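Local coordinates for carboxysome shell vertex protein CcmL (Synechocystis sp., PDB 2QW7) that probably forms the pentameric vertices of the shell of the carboxysome, the polyhedral compartment in which RuBisCO is sequestered for carbon dioxide fixation, at residues 52-57 with 91-96. Numbering follows the deposited sequence.
Sequences NEWVLV and SLYNKR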
ATOM      1  N   ASN A  52      17.481 -13.519 -14.069  1.00 23.43           N
ATOM      2  CA  ASN A  52      17.224 -12.731 -15.278  1.00 25.85           C
ATOM      3  C   ASN A  52      15.916 -12.937 -16.017  1.00 28.03           C
ATOM      4  O   ASN A  52      15.628 -12.156 -16.936  1.00 28.80           O
ATOM      5  CB  ASN A  52      18.424 -12.871 -16.209  1.00 25.81           C
ATOM      6  CG  ASN A  52      19.646 -12.312 -15.585  1.00 23.16           C
ATOM      7  OD1 ASN A  52      19.568 -11.354 -14.786  1.00 22.06           O
ATOM      8  ND2 ASN A  52      20.780 -12.903 -15.895  1.00 22.10           N
ATOM      9  N   GLU A  53      15.124 -13.929 -15.565  1.00 26.80           N
ATOM     10  CA  GLU A  53      13.803 -14.171 -16.116  1.00 23.98           C
ATOM     11  C   GLU A  53      12.881 -13.022 -15.667  1.00 24.09           C
ATOM     12  O   GLU A  53      13.039 -12.451 -14.584  1.00 24.19           O
ATOM     13  CB  GLU A  53      13.267 -15.564 -15.703  1.00 28.59           C
ATOM     14  CG  GLU A  53      13.799 -16.866 -16.486  1.00 23.72           C
ATOM     15  CD  GLU A  53      12.820 -18.118 -16.307  1.00 27.91           C
ATOM     16  OE1 GLU A  53      12.473 -18.462 -15.152  1.00 21.06           O
ATOM     17  OE2 GLU A  53      12.417 -18.794 -17.304  1.00 23.83           O
ATOM     18  N   TRP A  54      11.956 -12.645 -16.540  1.00 26.69           N
ATOM     19  CA  TRP A  54      10.917 -11.646 -16.271  1.00 22.61           C
ATOM     20  C   TRP A  54       9.753 -12.379 -15.655  1.00 24.38           C
ATOM     21  O   TRP A  54       9.321 -13.432 -16.151  1.00 23.15           O
ATOM     22  CB  TRP A  54      10.409 -10.962 -17.524  1.00 24.23           C
ATOM     23  CG  TRP A  54      11.293  -9.938 -18.067  1.00 25.12           C
ATOM     24  CD1 TRP A  54      12.660  -9.922 -18.042  1.00 26.81           C
ATOM     25  CD2 TRP A  54      10.891  -8.756 -18.765  1.00 27.74           C
ATOM     26  NE1 TRP A  54      13.140  -8.769 -18.670  1.00 24.75           N
ATOM     27  CE2 TRP A  54      12.067  -8.043 -19.113  1.00 26.13           C
ATOM     28  CE3 TRP A  54       9.654  -8.218 -19.112  1.00 28.87           C
ATOM     29  CZ2 TRP A  54      12.031  -6.845 -19.817  1.00 26.34           C
ATOM     30  CZ3 TRP A  54       9.624  -7.022 -19.799  1.00 26.00           C
ATOM     31  CH2 TRP A  54      10.803  -6.352 -20.144  1.00 27.24           C
ATOM     32  N   VAL A  55       9.194 -11.773 -14.604  1.00 25.91           N
ATOM     33  CA  VAL A  55       8.191 -12.432 -13.794  1.00 23.18           C
ATOM     34  C   VAL A  55       7.063 -11.504 -13.347  1.00 26.60           C
ATOM     35  O   VAL A  55       7.164 -10.273 -13.393  1.00 23.27           O
ATOM     36  CB  VAL A  55       8.955 -13.082 -12.575  1.00 23.46           C
ATOM     37  CG1 VAL A  55      10.256 -13.809 -13.058  1.00 17.12           C
ATOM     38  CG2 VAL A  55       9.345 -12.068 -11.550  1.00 20.72           C
ATOM     39  N   LEU A  56       5.972 -12.139 -12.906  1.00 27.64           N
ATOM     40  CA  LEU A  56       4.808 -11.438 -12.337  1.00 26.74           C
ATOM     41  C   LEU A  56       4.853 -11.514 -10.843  1.00 27.61           C
ATOM     42  O   LEU A  56       4.806 -12.629 -10.305  1.00 28.26           O
ATOM     43  CB  LEU A  56       3.489 -12.076 -12.725  1.00 28.26           C
ATOM     44  CG  LEU A  56       3.332 -11.862 -14.218  1.00 34.15           C
ATOM     45  CD1 LEU A  56       1.921 -12.395 -14.451  1.00 29.06           C
ATOM     46  CD2 LEU A  56       3.691 -10.370 -14.729  1.00 22.30           C
ATOM     47  N   VAL A  57       4.813 -10.324 -10.214  1.00 27.89           N
ATOM     48  CA  VAL A  57       4.901 -10.162  -8.755  1.00 27.35           C
ATOM     49  C   VAL A  57       3.570  -9.704  -8.179  1.00 26.64           C
ATOM     50  O   VAL A  57       3.097  -8.631  -8.498  1.00 28.31           O
ATOM     51  CB  VAL A  57       5.953  -9.013  -8.390  1.00 30.48           C
ATOM     52  CG1 VAL A  57       6.047  -8.870  -6.888  1.00 25.42           C
ATOM     53  CG2 VAL A  57       7.420  -9.203  -9.089  1.00 24.54           C
ATOM     54  N   SER A  91       5.718  -6.226 -29.817  1.00 48.47           N
ATOM     55  CA  SER A  91       6.187  -6.923 -28.609  1.00 46.86           C
ATOM     56  C   SER A  91       7.245  -6.089 -27.876  1.00 47.28           C
ATOM     57  O   SER A  91       8.210  -5.579 -28.475  1.00 48.34           O
ATOM     58  CB  SER A  91       6.701  -8.336 -28.866  1.00 46.05           C
ATOM     59  OG  SER A  91       5.639  -9.246 -29.104  1.00 43.71           O
ATOM     60  N   LEU A  92       7.024  -5.903 -26.580  1.00 45.61           N
ATOM     61  CA  LEU A  92       7.990  -5.168 -25.743  1.00 44.74           C
ATOM     62  C   LEU A  92       8.965  -6.182 -25.141  1.00 44.18           C
ATOM     63  O   LEU A  92      10.116  -5.888 -24.829  1.00 43.53           O
ATOM     64  CB  LEU A  92       7.276  -4.281 -24.719  1.00 43.88           C
ATOM     65  CG  LEU A  92       7.980  -3.536 -23.590  1.00 42.54           C
ATOM     66  CD1 LEU A  92       8.219  -4.483 -22.433  1.00 41.68           C
ATOM     67  CD2 LEU A  92       9.258  -2.810 -24.049  1.00 46.94           C
ATOM     68  N   TYR A  93       8.482  -7.412 -25.039  1.00 41.93           N
ATOM     69  CA  TYR A  93       9.263  -8.496 -24.515  1.00 40.79           C
ATOM     70  C   TYR A  93       8.791  -9.833 -25.047  1.00 42.34           C
ATOM     71  O   TYR A  93       7.595 -10.076 -25.146  1.00 42.29           O
ATOM     72  CB  TYR A  93       9.131  -8.513 -23.002  1.00 32.87           C
ATOM     73  CG  TYR A  93       9.960  -9.574 -22.379  1.00 31.68           C
ATOM     74  CD1 TYR A  93       9.368 -10.743 -21.810  1.00 29.80           C
ATOM     75  CD2 TYR A  93      11.348  -9.445 -22.411  1.00 27.80           C
ATOM     76  CE1 TYR A  93      10.171 -11.720 -21.246  1.00 29.75           C
ATOM     77  CE2 TYR A  93      12.158 -10.401 -21.876  1.00 31.49           C
ATOM     78  CZ  TYR A  93      11.587 -11.531 -21.295  1.00 33.34           C
ATOM     79  OH  TYR A  93      12.514 -12.416 -20.778  1.00 34.81           O
ATOM     80  N   ASN A  94       9.767 -10.670 -25.401  1.00 44.07           N
ATOM     81  CA  ASN A  94       9.551 -12.021 -25.883  1.00 45.18           C
ATOM     82  C   ASN A  94      10.665 -12.816 -25.235  1.00 45.65           C
ATOM     83  O   ASN A  94      11.835 -12.517 -25.540  1.00 46.49           O
ATOM     84  CB  ASN A  94       9.809 -12.174 -27.397  1.00 46.27           C
ATOM     85  CG  ASN A  94       9.439 -10.961 -28.236  1.00 45.05           C
ATOM     86  OD1 ASN A  94       9.128 -11.130 -29.401  1.00 51.13           O
ATOM     87  ND2 ASN A  94       9.523  -9.757 -27.694  1.00 48.07           N
ATOM     88  N   LYS A  95      10.341 -13.832 -24.421  1.00 45.25           N
ATOM     89  CA  LYS A  95      11.406 -14.590 -23.728  1.00 46.70           C
ATOM     90  C   LYS A  95      12.317 -15.378 -24.673  1.00 49.27           C
ATOM     91  O   LYS A  95      13.476 -15.634 -24.341  1.00 51.39           O
ATOM     92  CB  LYS A  95      10.899 -15.458 -22.573  1.00 42.42           C
ATOM     93  CG  LYS A  95      10.094 -16.645 -22.948  1.00 40.96           C
ATOM     94  CD  LYS A  95       9.889 -17.464 -21.710  1.00 38.99           C
ATOM     95  CE  LYS A  95       8.825 -18.459 -21.923  1.00 34.57           C
ATOM     96  NZ  LYS A  95       9.232 -19.502 -22.870  1.00 35.63           N
ATOM     97  N   ARG A  96      11.798 -15.702 -25.855  1.00 49.13           N
ATOM     98  CA  ARG A  96      12.536 -16.406 -26.895  1.00 51.46           C
ATOM     99  C   ARG A  96      13.169 -15.402 -27.853  1.00 47.81           C
ATOM    100  O   ARG A  96      13.948 -14.551 -27.423  1.00 40.35           O
ATOM    101  CB  ARG A  96      11.579 -17.348 -27.629  1.00 54.95           C
ATOM    102  CG  ARG A  96      10.845 -18.343 -26.662  1.00 57.80           C
ATOM    103  CD  ARG A  96       9.739 -19.174 -27.342  1.00 58.60           C
ATOM    104  NE  ARG A  96       8.565 -18.386 -27.720  1.00 59.89           N
ATOM    105  CZ  ARG A  96       7.519 -18.158 -26.925  1.00 63.08           C
ATOM    106  NH1 ARG A  96       7.487 -18.657 -25.693  1.00 63.76           N
ATOM    107  NH2 ARG A  96       6.497 -17.423 -27.358  1.00 62.86           N
TER
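W54 and Y93 lie almost perfectly flat on one another, their ring planes only 2° from parallel. The stack is offset: the centroid of the five-membered ring of W54 sits 3.8 Å from that of the Y93 ring. The side chains reach past each other in opposite directions, bringing the six-membered indole ring, at W54 CZ3, to 3.6 Å from Y93 CB, while Y93 OH runs back to 3.7 Å from W54 CD1. With CG anti to the backbone N (chi1 -178°), Y93 sends its ring out across the indole. L92 adds a smaller contact at the indole edge, where its CD1 meets W54 CZ3 at 3.9 Å. L92 and Y93 also face V85 together, a classic beta bulge against strand 76-86, which lies between 54-59 and 91-94 in the sheet. K95 N lies above the other face of the Y93 ring, toward its rim, so both faces are flanked. With an alanine in place of W54, the phenol would probably lose cover on one face and turn more freely, and L92 CD1 its aromatic neighbour. Pairing of 91-94 with 76-86 supplies the backbone link, while between 52-57 and 91-96 attachment rests on dispersion and shape.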